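Alginate lyase (Bacteroides ovatus, PDB 3NNB) probably cleaves the glycosidic bonds of alginate by beta-elimination. Local coordinates at residues L269-L275 against W328-K334; I259-Q265 against A312-F316; L317-K323 against Q340-C344; N221-A225 against F280-M285. Where two conformers were deposited one is given. Residue numbers count along the deposited sequence, not the author numbering.

Contact 1 (L269-L275 against W328-K334); sequences LARTTAL and WPYQQIK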
loop_
_atom_site.group_PDB
_atom_site.type_symbol
_atom_site.label_atom_id
_atom_site.label_comp_id
_atom_site.label_asym_id
_atom_site.label_seq_id
_atom_site.Cartn_x
_atom_site.Cartn_y
_atom_site.Cartn_z
ATOM N N LEU A 269 -5.416 15.561 -9.685
ATOM C CA LEU A 269 -5.847 16.919 -9.308
ATOM C C LEU A 269 -7.331 17.169 -9.581
ATOM O O LEU A 269 -7.892 18.125 -9.045
ATOM C CB LEU A 269 -4.986 17.974 -10.043
ATOM C CG LEU A 269 -3.505 17.967 -9.591
ATOM C CD1 LEU A 269 -2.634 18.909 -10.481
ATOM C CD2 LEU A 269 -3.411 18.332 -8.074
ATOM N N ALA A 270 -7.940 16.335 -10.419
ATOM C CA ALA A 270 -9.375 16.478 -10.721
ATOM C C ALA A 270 -10.244 15.892 -9.608
ATOM O O ALA A 270 -11.475 16.062 -9.640
ATOM C CB ALA A 270 -9.712 15.794 -12.023
ATOM N N ARG A 271 -9.648 15.178 -8.663
ATOM C CA ARG A 271 -10.433 14.507 -7.614
ATOM C C ARG A 271 -10.904 15.425 -6.499
ATOM O O ARG A 271 -10.344 16.506 -6.283
ATOM C CB ARG A 271 -9.611 13.377 -7.003
ATOM C CG ARG A 271 -9.078 12.350 -8.051
ATOM C CD ARG A 271 -10.177 11.649 -8.834
ATOM N NE ARG A 271 -10.959 10.812 -7.946
ATOM C CZ ARG A 271 -10.634 9.575 -7.592
ATOM N NH1 ARG A 271 -9.509 8.990 -8.042
ATOM N NH2 ARG A 271 -11.421 8.906 -6.753
ATOM N N THR A 272 -11.928 14.966 -5.729
ATOM C CA THR A 272 -12.385 15.733 -4.572
ATOM C C THR A 272 -11.364 15.747 -3.448
ATOM O O THR A 272 -11.358 16.661 -2.621
ATOM C CB THR A 272 -13.735 15.264 -4.018
ATOM O OG1 THR A 272 -13.604 13.936 -3.573
ATOM C CG2 THR A 272 -14.843 15.344 -5.063
ATOM N N THR A 273 -10.472 14.752 -3.434
ATOM C CA THR A 273 -9.303 14.772 -2.561
ATOM C C THR A 273 -8.010 14.872 -3.380
ATOM O O THR A 273 -7.165 13.975 -3.360
ATOM C CB THR A 273 -9.296 13.569 -1.579
ATOM O OG1 THR A 273 -9.378 12.318 -2.297
ATOM C CG2 THR A 273 -10.466 13.636 -0.586
ATOM N N ALA A 274 -7.867 15.971 -4.123
ATOM C CA ALA A 274 -6.747 16.131 -5.003
ATOM C C ALA A 274 -5.386 16.153 -4.302
ATOM O O ALA A 274 -4.411 15.658 -4.842
ATOM C CB ALA A 274 -6.956 17.396 -5.842
ATOM N N LEU A 275 -5.299 16.725 -3.089
ATOM C CA LEU A 275 -4.022 16.689 -2.385
ATOM C C LEU A 275 -3.747 15.236 -1.953
ATOM O O LEU A 275 -2.628 14.725 -2.092
ATOM C CB LEU A 275 -4.035 17.609 -1.193
ATOM C CG LEU A 275 -2.762 17.671 -0.366
ATOM C CD1 LEU A 275 -1.597 18.166 -1.209
ATOM C CD2 LEU A 275 -2.930 18.576 0.929
ATOM N N TRP A 328 -4.485 26.396 -2.025
ATOM C CA TRP A 328 -4.517 25.181 -2.845
ATOM C C TRP A 328 -5.701 25.258 -3.817
ATOM O O TRP A 328 -6.859 25.203 -3.412
ATOM C CB TRP A 328 -4.684 23.969 -1.899
ATOM C CG TRP A 328 -4.940 22.659 -2.525
ATOM C CD1 TRP A 328 -6.074 21.924 -2.391
ATOM C CD2 TRP A 328 -4.015 21.847 -3.253
ATOM N NE1 TRP A 328 -5.949 20.721 -3.050
ATOM C CE2 TRP A 328 -4.688 20.645 -3.590
ATOM C CE3 TRP A 328 -2.701 22.019 -3.679
ATOM C CZ2 TRP A 328 -4.087 19.637 -4.343
ATOM C CZ3 TRP A 328 -2.115 21.010 -4.433
ATOM C CH2 TRP A 328 -2.809 19.828 -4.744
ATOM N N PRO A 329 -5.413 25.405 -5.126
ATOM C CA PRO A 329 -6.455 25.684 -6.097
ATOM C C PRO A 329 -7.149 24.437 -6.692
ATOM O O PRO A 329 -7.550 24.445 -7.844
ATOM C CB PRO A 329 -5.697 26.477 -7.161
ATOM C CG PRO A 329 -4.301 25.822 -7.154
ATOM C CD PRO A 329 -4.056 25.456 -5.733
ATOM N N TYR A 330 -7.268 23.392 -5.882
ATOM C CA TYR A 330 -7.928 22.152 -6.244
ATOM C C TYR A 330 -8.783 21.781 -5.026
ATOM O O TYR A 330 -8.704 22.414 -3.975
ATOM C CB TYR A 330 -6.888 21.045 -6.508
ATOM C CG TYR A 330 -5.824 21.484 -7.512
ATOM C CD1 TYR A 330 -6.093 21.476 -8.877
ATOM C CD2 TYR A 330 -4.597 21.981 -7.106
ATOM C CE1 TYR A 330 -5.150 21.894 -9.798
ATOM C CE2 TYR A 330 -3.680 22.440 -8.010
ATOM C CZ TYR A 330 -3.968 22.388 -9.360
ATOM O OH TYR A 330 -3.044 22.855 -10.293
ATOM N N GLN A 331 -9.559 20.717 -5.144
ATOM C CA GLN A 331 -10.361 20.281 -4.035
ATOM C C GLN A 331 -9.541 19.474 -3.012
ATOM O O GLN A 331 -8.586 18.765 -3.359
ATOM C CB GLN A 331 -11.531 19.440 -4.538
ATOM C CG GLN A 331 -12.473 20.143 -5.502
ATOM C CD GLN A 331 -13.551 19.184 -6.039
ATOM O OE1 GLN A 331 -14.588 19.056 -5.433
ATOM N NE2 GLN A 331 -13.228 18.434 -7.098
ATOM N N GLN A 332 -9.966 19.509 -1.747
ATOM C CA GLN A 332 -9.505 18.590 -0.734
ATOM C C GLN A 332 -10.552 18.616 0.367
ATOM O O GLN A 332 -10.477 19.402 1.329
ATOM C CB GLN A 332 -8.115 18.892 -0.172
ATOM C CG GLN A 332 -7.624 17.898 0.838
ATOM C CD GLN A 332 -7.397 16.475 0.316
ATOM O OE1 GLN A 332 -7.092 16.258 -0.878
ATOM N NE2 GLN A 332 -7.616 15.473 1.209
ATOM N N ILE A 333 -11.539 17.760 0.200
ATOM C CA ILE A 333 -12.774 17.872 0.979
ATOM C C ILE A 333 -12.690 17.423 2.443
ATOM O O ILE A 333 -13.615 17.691 3.220
ATOM C CB ILE A 333 -13.960 17.171 0.278
ATOM C CG1 ILE A 333 -13.681 15.655 0.127
ATOM C CG2 ILE A 333 -14.292 17.872 -1.076
ATOM C CD1 ILE A 333 -14.890 14.809 -0.323
ATOM N N LYS A 334 -11.602 16.736 2.790
ATOM C CA LYS A 334 -11.367 16.245 4.134
ATOM C C LYS A 334 -9.876 16.082 4.357
ATOM O O LYS A 334 -9.100 16.247 3.423
ATOM C CB LYS A 334 -12.064 14.910 4.317
ATOM C CG LYS A 334 -11.609 13.848 3.315
ATOM C CD LYS A 334 -12.364 12.499 3.471
ATOM C CE LYS A 334 -11.835 11.410 2.547
ATOM N NZ LYS A 334 -12.440 10.071 2.763
HETATM O O HOH W 1 -9.980 19.068 -7.596
HETATM O O HOH W 2 -14.263 16.500 -8.670
#
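A single beta bridge between two loops, T273 paired with Q332, ties the start of helix 274-293 to the connection that leads into helix 336-351. Its hydrogen bonds run from I333 N to T272 O (3.0 Å) and from A274 N to Q331 O (3.0 Å). T273 is the N-cap, but its p rotamer makes no capping bond and OG1 meets a bound glycerol. Q332, with chi1 t and chi2 p, bends back so that OE1 accepts weakly from L275 N (2.9 Å) and also from G276 N. With chi1 m and chi2 t, L269 lays CD2 over the Y330 ring, 3.9 Å from the centroid, and near W328 CH2 (3.7 Å). L275, with chi1 t and chi2 p, places CD1 over the six-membered ring of W328, 4.3 Å from its centroid. The CA-to-CB bond of R271 points away from 328-334, and its guanidinium forms a salt bridge with D86. Q331 NE2 donates to a water (2.7 Å), which in turn donates to A270 O (3.0 Å).

Contact 2 (I259-Q265 against A312-F316); sequences IEPDGKQ and AALKF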
loop_
_atom_site.group_PDB
_atom_site.type_symbol
_atom_site.label_atom_id
_atom_site.label_comp_id
_atom_site.label_asym_id
_atom_site.label_seq_id
_atom_site.Cartn_x
_atom_site.Cartn_y
_atom_site.Cartn_z
ATOM N N ILE A 259 2.460 12.299 -15.226
ATOM C CA ILE A 259 3.063 13.533 -14.776
ATOM C C ILE A 259 3.248 14.485 -15.963
ATOM O O ILE A 259 3.816 14.128 -16.975
ATOM C CB ILE A 259 4.417 13.288 -14.072
ATOM C CG1 ILE A 259 4.263 12.248 -12.942
ATOM C CG2 ILE A 259 5.044 14.586 -13.560
ATOM C CD1 ILE A 259 5.633 11.744 -12.455
ATOM N N GLU A 260 2.707 15.695 -15.840
ATOM C CA GLU A 260 2.899 16.702 -16.874
ATOM C C GLU A 260 4.252 17.394 -16.702
ATOM O O GLU A 260 4.932 17.241 -15.684
ATOM C CB GLU A 260 1.762 17.711 -16.820
ATOM C CG GLU A 260 0.445 17.158 -17.190
ATOM C CD GLU A 260 0.328 16.815 -18.650
ATOM O OE1 GLU A 260 0.549 17.713 -19.520
ATOM O OE2 GLU A 260 0.030 15.638 -18.942
ATOM N N PRO A 261 4.676 18.172 -17.712
ATOM C CA PRO A 261 6.015 18.713 -17.607
ATOM C C PRO A 261 6.227 19.698 -16.442
ATOM O O PRO A 261 7.361 19.945 -16.034
ATOM C CB PRO A 261 6.221 19.380 -18.987
ATOM C CG PRO A 261 5.383 18.616 -19.879
ATOM C CD PRO A 261 4.113 18.346 -19.056
ATOM N N ASP A 262 5.148 20.269 -15.895
ATOM C CA ASP A 262 5.233 21.096 -14.714
ATOM C C ASP A 262 5.034 20.326 -13.398
ATOM O O ASP A 262 4.940 20.953 -12.342
ATOM C CB ASP A 262 4.230 22.244 -14.830
ATOM C CG ASP A 262 2.770 21.769 -14.942
ATOM O OD1 ASP A 262 2.508 20.561 -14.900
ATOM O OD2 ASP A 262 1.846 22.607 -15.105
ATOM N N GLY A 263 5.018 19.003 -13.451
ATOM C CA GLY A 263 4.786 18.194 -12.266
ATOM C C GLY A 263 3.359 17.875 -11.885
ATOM O O GLY A 263 3.129 17.052 -11.030
ATOM N N LYS A 264 2.397 18.519 -12.515
ATOM C CA LYS A 264 1.008 18.238 -12.210
ATOM C C LYS A 264 0.631 16.810 -12.584
ATOM O O LYS A 264 1.083 16.295 -13.610
ATOM C CB LYS A 264 0.079 19.220 -12.931
ATOM C CG LYS A 264 0.092 20.673 -12.410
ATOM C CD LYS A 264 -0.979 21.541 -13.038
ATOM C CE LYS A 264 -0.860 22.987 -12.578
ATOM N NZ LYS A 264 0.284 23.670 -13.200
ATOM N N GLN A 265 -0.235 16.195 -11.785
ATOM C CA GLN A 265 -0.793 14.908 -12.126
ATOM C C GLN A 265 -2.288 15.121 -12.347
ATOM O O GLN A 265 -3.097 15.043 -11.403
ATOM C CB GLN A 265 -0.569 13.868 -11.022
ATOM C CG GLN A 265 0.889 13.686 -10.594
ATOM C CD GLN A 265 0.994 12.857 -9.325
ATOM O OE1 GLN A 265 0.444 11.757 -9.265
ATOM N NE2 GLN A 265 1.576 13.423 -8.286
ATOM N N ALA A 312 9.772 16.536 -10.784
ATOM C CA ALA A 312 8.817 17.558 -11.203
ATOM C C ALA A 312 7.542 17.445 -10.383
ATOM O O ALA A 312 7.005 18.439 -9.902
ATOM C CB ALA A 312 8.516 17.452 -12.662
ATOM N N ALA A 313 7.129 16.211 -10.149
ATOM C CA ALA A 313 5.904 15.978 -9.391
ATOM C C ALA A 313 6.048 16.489 -7.939
ATOM O O ALA A 313 5.105 17.018 -7.354
ATOM C CB ALA A 313 5.499 14.476 -9.457
ATOM N N LEU A 314 7.217 16.268 -7.329
ATOM C CA LEU A 314 7.521 16.777 -6.006
ATOM C C LEU A 314 7.572 18.289 -5.958
ATOM O O LEU A 314 7.048 18.904 -5.010
ATOM C CB LEU A 314 8.873 16.209 -5.527
ATOM C CG LEU A 314 8.880 14.719 -5.178
ATOM C CD1 LEU A 314 10.342 14.227 -5.117
ATOM C CD2 LEU A 314 8.190 14.406 -3.822
ATOM N N LYS A 315 8.203 18.901 -6.960
ATOM C CA LYS A 315 8.323 20.347 -7.011
ATOM C C LYS A 315 6.960 21.050 -7.167
ATOM O O LYS A 315 6.787 22.171 -6.684
ATOM C CB LYS A 315 9.283 20.767 -8.138
ATOM C CG LYS A 315 10.776 20.594 -7.868
ATOM C CD LYS A 315 11.554 21.044 -9.097
ATOM C CE LYS A 315 13.056 20.806 -9.014
ATOM N NZ LYS A 315 13.692 20.902 -10.385
ATOM N N PHE A 316 5.988 20.401 -7.817
ATOM C CA PHE A 316 4.600 20.932 -7.865
ATOM C C PHE A 316 4.036 20.969 -6.430
ATOM O O PHE A 316 3.338 21.911 -6.028
ATOM C CB PHE A 316 3.701 20.063 -8.777
ATOM C CG PHE A 316 2.235 20.285 -8.520
ATOM C CD1 PHE A 316 1.593 21.385 -9.041
ATOM C CD2 PHE A 316 1.541 19.418 -7.664
ATOM C CE1 PHE A 316 0.273 21.590 -8.790
ATOM C CE2 PHE A 316 0.199 19.629 -7.390
ATOM C CZ PHE A 316 -0.433 20.731 -7.926
HETATM O O HOH W 3 7.611 20.957 -11.003
HETATM O O HOH W 4 2.574 16.187 -8.460
#
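Backbones almost touch here, G263 CA lying 3.8 Å from A313 CA, yet no direct hydrogen bond joins the segments. Linking helix 240-258 to helix 266-269 and packed on helix 310-317, loop 259-265 is a type I turn, E260 to G263, with a G1 beta bulge: G263 N bonds to E260 O and E260 N to K264 O (both 2.8 Å). An ideal CB on G263 (phi 87°) would lie 2.0 Å from A312 O, so turn and helix both exclude a side chain. Two CA-H...O contacts form instead, G263 CA to A312 O (3.3 Å) and A313 CA to G263 O (3.4 Å). D262 forms an Asx turn, OD1 to K264 N (3.1 Å), and a salt bridge, OD2 to K264 NZ (2.7 Å). K264 CA lies over one face of the F316 ring and CG 3.7 Å from F316 CE1. Q265 OE1 accepts from N281 ND2, while its NE2 donates (2.9 Å) to a water that donates to G263 O (2.8 Å) and A313 O (2.9 Å).

Contact 3 (L317-K323 against Q340-C344); sequences LIPYIGK and QEEAC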
loop_
_atom_site.group_PDB
_atom_site.type_symbol
_atom_site.label_atom_id
_atom_site.label_comp_id
_atom_site.label_asym_id
_atom_site.label_seq_id
_atom_site.Cartn_x
_atom_site.Cartn_y
_atom_site.Cartn_z
ATOM N N LEU A 317 4.282 19.898 -5.672
ATOM C CA LEU A 317 3.671 19.760 -4.352
ATOM C C LEU A 317 4.243 20.674 -3.289
ATOM O O LEU A 317 3.518 21.192 -2.441
ATOM C CB LEU A 317 3.786 18.312 -3.870
ATOM C CG LEU A 317 3.288 17.994 -2.449
ATOM C CD1 LEU A 317 1.749 18.219 -2.334
ATOM C CD2 LEU A 317 3.658 16.547 -2.095
ATOM N N ILE A 318 5.564 20.823 -3.297
ATOM C CA ILE A 318 6.284 21.457 -2.186
ATOM C C ILE A 318 5.737 22.829 -1.758
ATOM O O ILE A 318 5.575 23.064 -0.572
ATOM C CB ILE A 318 7.813 21.514 -2.480
ATOM C CG1 ILE A 318 8.386 20.123 -2.256
ATOM C CG2 ILE A 318 8.525 22.593 -1.580
ATOM C CD1 ILE A 318 9.748 19.841 -2.883
ATOM N N PRO A 319 5.439 23.735 -2.706
ATOM C CA PRO A 319 4.996 25.073 -2.253
ATOM C C PRO A 319 3.745 25.089 -1.410
ATOM O O PRO A 319 3.487 26.060 -0.677
ATOM C CB PRO A 319 4.792 25.836 -3.560
ATOM C CG PRO A 319 5.704 25.128 -4.543
ATOM C CD PRO A 319 5.649 23.686 -4.162
ATOM N N TYR A 320 2.944 24.024 -1.515
ATOM C CA TYR A 320 1.724 23.956 -0.767
ATOM C C TYR A 320 1.902 23.410 0.628
ATOM O O TYR A 320 0.997 23.501 1.438
ATOM C CB TYR A 320 0.686 23.124 -1.529
ATOM C CG TYR A 320 0.297 23.742 -2.850
ATOM C CD1 TYR A 320 -0.513 24.879 -2.905
ATOM C CD2 TYR A 320 0.728 23.181 -4.058
ATOM C CE1 TYR A 320 -0.870 25.445 -4.121
ATOM C CE2 TYR A 320 0.378 23.718 -5.261
ATOM C CZ TYR A 320 -0.424 24.856 -5.292
ATOM O OH TYR A 320 -0.762 25.338 -6.509
ATOM N N ILE A 321 3.075 22.868 0.911
ATOM C CA ILE A 321 3.320 22.311 2.225
ATOM C C ILE A 321 3.549 23.449 3.190
ATOM O O ILE A 321 4.398 24.323 2.949
ATOM C CB ILE A 321 4.517 21.318 2.241
ATOM C CG1 ILE A 321 4.253 20.154 1.292
ATOM C CG2 ILE A 321 4.741 20.801 3.658
ATOM C CD1 ILE A 321 5.433 19.172 1.147
ATOM N N GLY A 322 2.739 23.492 4.233
ATOM C CA GLY A 322 2.791 24.590 5.196
ATOM C C GLY A 322 2.008 25.841 4.826
ATOM O O GLY A 322 2.000 26.809 5.587
ATOM N N LYS A 323 1.320 25.821 3.686
ATOM C CA LYS A 323 0.481 26.929 3.223
ATOM C C LYS A 323 -0.963 26.575 3.489
ATOM O O LYS A 323 -1.315 25.408 3.434
ATOM C CB LYS A 323 0.691 27.089 1.725
ATOM C CG LYS A 323 0.530 28.445 1.165
ATOM C CD LYS A 323 0.952 28.503 -0.295
ATOM C CE LYS A 323 2.381 29.005 -0.478
ATOM N NZ LYS A 323 2.631 29.394 -1.865
ATOM N N GLN A 340 -1.263 17.227 4.844
ATOM C CA GLN A 340 -0.079 18.067 5.073
ATOM C C GLN A 340 1.040 17.274 5.786
ATOM O O GLN A 340 2.182 17.304 5.367
ATOM C CB GLN A 340 -0.455 19.310 5.875
ATOM C CG GLN A 340 -1.193 20.343 5.034
ATOM C CD GLN A 340 -0.246 21.127 4.141
ATOM O OE1 GLN A 340 0.893 21.395 4.550
ATOM N NE2 GLN A 340 -0.697 21.516 2.948
ATOM N N GLU A 341 0.693 16.556 6.861
ATOM C CA GLU A 341 1.669 15.743 7.563
ATOM C C GLU A 341 2.261 14.663 6.651
ATOM O O GLU A 341 3.478 14.493 6.589
ATOM C CB GLU A 341 1.056 15.122 8.814
ATOM C CG GLU A 341 2.067 14.276 9.553
ATOM C CD GLU A 341 1.519 13.637 10.831
ATOM O OE1 GLU A 341 0.287 13.503 10.919
ATOM O OE2 GLU A 341 2.321 13.252 11.721
ATOM N N GLU A 342 1.426 13.952 5.924
ATOM C CA GLU A 342 1.888 12.939 4.971
ATOM C C GLU A 342 2.854 13.502 3.931
ATOM O O GLU A 342 3.850 12.859 3.600
ATOM C CB GLU A 342 0.712 12.273 4.272
ATOM C CG GLU A 342 -0.083 11.368 5.182
ATOM C CD GLU A 342 -1.165 10.525 4.416
ATOM O OE1 GLU A 342 -0.933 10.175 3.249
ATOM O OE2 GLU A 342 -2.233 10.244 4.992
ATOM N N ALA A 343 2.568 14.708 3.440
ATOM C CA ALA A 343 3.457 15.373 2.490
ATOM C C ALA A 343 4.876 15.538 3.054
ATOM O O ALA A 343 5.844 15.407 2.340
ATOM C CB ALA A 343 2.867 16.716 2.078
ATOM N N CYS A 344 4.978 15.887 4.349
ATOM C CA CYS A 344 6.267 16.046 4.999
ATOM C C CYS A 344 7.072 14.724 5.017
ATOM O O CYS A 344 8.330 14.744 4.974
ATOM C CB CYS A 344 6.055 16.535 6.440
ATOM S SG CYS A 344 5.425 18.232 6.542
#
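L317, the last residue of helix 310-317, starts this contact with CD2 4.3 Å from A343 CB, a loose apolar touch on helix 336-351. A short 3-10 segment, 318-320, then turns the chain so that Y320 O faces Q340, whose NE2 donates to it (3.0 Å, 166°); the Y320 ring leads off to an edge-to-face meeting with W328. I321 makes the main apolar contact of the loop: CD1 lies 3.7 Å from A343 CB and CG2 3.9 Å from C344 SG, and F366 of helix 359-366 adds further packing. Next comes G322, at the third position of a type II turn from Y320 to K323, where phi is 84°. Its N donates to Q340 OE1 at 2.8 Å and 178°, nearly linear. K323 closes the turn, its N reaching Y320 O at 3.2 Å. One glutamine amide, folded over with chi1 and chi2 both m, therefore serves a carbonyl and an NH of the same turn, so a polar pair of bonds fixes the loop to the helix beside an apolar patch.

Contact 4 (N221-A225 against F280-M285); sequences NHGLA and FNLGHM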
loop_
_atom_site.group_PDB
_atom_site.type_symbol
_atom_site.label_atom_id
_atom_site.label_comp_id
_atom_site.label_asym_id
_atom_site.label_seq_id
_atom_site.Cartn_x
_atom_site.Cartn_y
_atom_site.Cartn_z
ATOM N N ASN A 221 -3.707 6.667 -10.782
ATOM C CA ASN A 221 -3.032 5.981 -9.684
ATOM C C ASN A 221 -3.246 4.457 -9.660
ATOM O O ASN A 221 -2.383 3.720 -9.179
ATOM C CB ASN A 221 -3.382 6.631 -8.335
ATOM C CG ASN A 221 -4.799 6.335 -7.874
ATOM O OD1 ASN A 221 -5.071 5.214 -7.421
ATOM N ND2 ASN A 221 -5.716 7.327 -7.965
ATOM N N HIS A 222 -4.393 3.991 -10.153
ATOM C CA HIS A 222 -4.646 2.560 -10.137
ATOM C C HIS A 222 -3.661 1.820 -10.988
ATOM O O HIS A 222 -3.175 0.778 -10.586
ATOM C CB HIS A 222 -6.066 2.227 -10.594
ATOM C CG HIS A 222 -7.095 2.362 -9.530
ATOM N ND1 HIS A 222 -7.358 1.363 -8.622
ATOM C CD2 HIS A 222 -7.939 3.373 -9.235
ATOM C CE1 HIS A 222 -8.351 1.739 -7.836
ATOM N NE2 HIS A 222 -8.696 2.972 -8.157
ATOM N N GLY A 223 -3.379 2.326 -12.176
ATOM C CA GLY A 223 -2.484 1.644 -13.065
ATOM C C GLY A 223 -1.031 1.712 -12.599
ATOM O O GLY A 223 -0.279 0.742 -12.737
ATOM N N LEU A 224 -0.620 2.845 -12.035
ATOM C CA LEU A 224 0.714 2.967 -11.463
ATOM C C LEU A 224 0.911 1.986 -10.304
ATOM O O LEU A 224 1.918 1.251 -10.232
ATOM C CB LEU A 224 0.956 4.425 -11.065
ATOM C CG LEU A 224 2.383 4.824 -10.659
ATOM C CD1 LEU A 224 2.662 6.295 -10.983
ATOM C CD2 LEU A 224 2.642 4.543 -9.173
ATOM N N ALA A 225 -0.108 1.904 -9.441
ATOM C CA ALA A 225 -0.086 0.981 -8.326
ATOM C C ALA A 225 -0.084 -0.484 -8.777
ATOM O O ALA A 225 0.553 -1.330 -8.136
ATOM C CB ALA A 225 -1.249 1.283 -7.322
ATOM N N PHE A 280 -0.858 10.089 -2.564
ATOM C CA PHE A 280 -1.053 8.637 -2.741
ATOM C C PHE A 280 -0.204 8.149 -3.904
ATOM O O PHE A 280 0.573 7.184 -3.763
ATOM C CB PHE A 280 -2.534 8.426 -3.035
ATOM C CG PHE A 280 -3.042 6.979 -2.993
ATOM C CD1 PHE A 280 -3.051 6.244 -1.824
ATOM C CD2 PHE A 280 -3.615 6.415 -4.130
ATOM C CE1 PHE A 280 -3.617 4.962 -1.791
ATOM C CE2 PHE A 280 -4.161 5.152 -4.107
ATOM C CZ PHE A 280 -4.170 4.428 -2.946
ATOM N N ASN A 281 -0.286 8.836 -5.034
ATOM C CA ASN A 281 0.446 8.412 -6.232
ATOM C C ASN A 281 1.942 8.638 -6.060
ATOM O O ASN A 281 2.719 7.789 -6.403
ATOM C CB ASN A 281 -0.097 9.127 -7.482
ATOM C CG ASN A 281 -0.056 8.293 -8.730
ATOM O OD1 ASN A 281 -0.038 7.061 -8.694
ATOM N ND2 ASN A 281 -0.138 8.965 -9.882
ATOM N N LEU A 282 2.329 9.785 -5.499
ATOM C CA LEU A 282 3.754 10.041 -5.230
ATOM C C LEU A 282 4.347 8.991 -4.285
ATOM O O LEU A 282 5.492 8.532 -4.484
ATOM C CB LEU A 282 3.966 11.448 -4.650
ATOM C CG LEU A 282 4.326 12.538 -5.630
ATOM C CD1 LEU A 282 4.104 13.913 -4.973
ATOM C CD2 LEU A 282 5.794 12.315 -6.150
ATOM N N GLY A 283 3.605 8.610 -3.251
ATOM C CA GLY A 283 4.096 7.570 -2.326
ATOM C C GLY A 283 4.308 6.218 -3.034
ATOM O O GLY A 283 5.267 5.503 -2.753
ATOM N N HIS A 284 3.431 5.885 -3.961
ATOM C CA HIS A 284 3.546 4.661 -4.734
ATOM C C HIS A 284 4.706 4.743 -5.741
ATOM O O HIS A 284 5.394 3.738 -6.006
ATOM C CB HIS A 284 2.244 4.312 -5.408
ATOM C CG HIS A 284 1.144 4.069 -4.435
ATOM N ND1 HIS A 284 -0.188 4.154 -4.792
ATOM C CD2 HIS A 284 1.174 3.820 -3.105
ATOM C CE1 HIS A 284 -0.927 3.922 -3.714
ATOM N NE2 HIS A 284 -0.130 3.700 -2.683
HETATM N N MSE A 285 4.940 5.941 -6.278
HETATM C CA MSE A 285 6.124 6.178 -7.102
HETATM C C MSE A 285 7.390 5.882 -6.293
HETATM O O MSE A 285 8.295 5.233 -6.774
HETATM C CB MSE A 285 6.187 7.607 -7.629
HETATM C CG MSE A 285 5.060 7.935 -8.604
HETATM SE SE MSE A 285 5.024 9.804 -9.026
HETATM C CE MSE A 285 3.390 9.878 -10.079
HETATM O O HOH W 5 -0.574 4.817 -7.372
#
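No direct hydrogen bond crosses between these two helical segments; the polar link is a water. It donates to N221 O (2.8 Å) and to N281 OD1 (2.7 Å) and lies 2.7 Å from H284 ND1, joining the first turn of helix 221-236 to two residues three apart on one face of helix 274-293. N281 OD1 also comes close to the backbone, 3.3 Å from N221 CA, while N281 ND2 is turned to Q265 and Q258. The segment axes are 9.8 Å apart and only 16° from parallel, with helix 240-258 and the short helix 266-269 between them in sequence. Such parallel neighbours are consistent with the helical-hairpin, alpha/alpha-toroid architecture of the six-hairpin clan. Van der Waals packing centres on L224, whose CA-to-CB bond points toward the other helix: CD1 is 3.8 Å from CG of M285, modelled as selenomethionine, and 3.6 Å from N281 OD1, while CD2 is 3.8 Å from H284 CB. A225 CB adds a touch at 4.0 Å on H284 ND1. Among the aromatic contacts, N221 OD1 meets the edge of the F280 ring, 3.4 Å from CE2, and the H284 ring meets Y169.

Helix 274-293 joins the set: contact 1 fixes its start, contact 4 involves its middle, and L282 and M285 pack against helix 310-317, which carries contact 2. Contacts 2 and 4, centres 14 Å apart, meet where Q265 OE1 lies 2.9 Å from N281 ND2, a probable hydrogen bond. Contacts 1 and 2 share an apolar seam, with Y330 CE2 3.7 Å from F316 CZ, and contacts 1 and 3 meet at L275 CD1 and L317 CD1 (3.5 Å). Citrate, probably from the crystallisation liquor, hydrogen-bonds to R271 and to H222, and glycerol, likewise, lies near T273 and F280, so contacts 1 and 4, centres 16 Å apart, may flank a substrate pocket. The sodium ion sits elsewhere, at E182, S184 and F187.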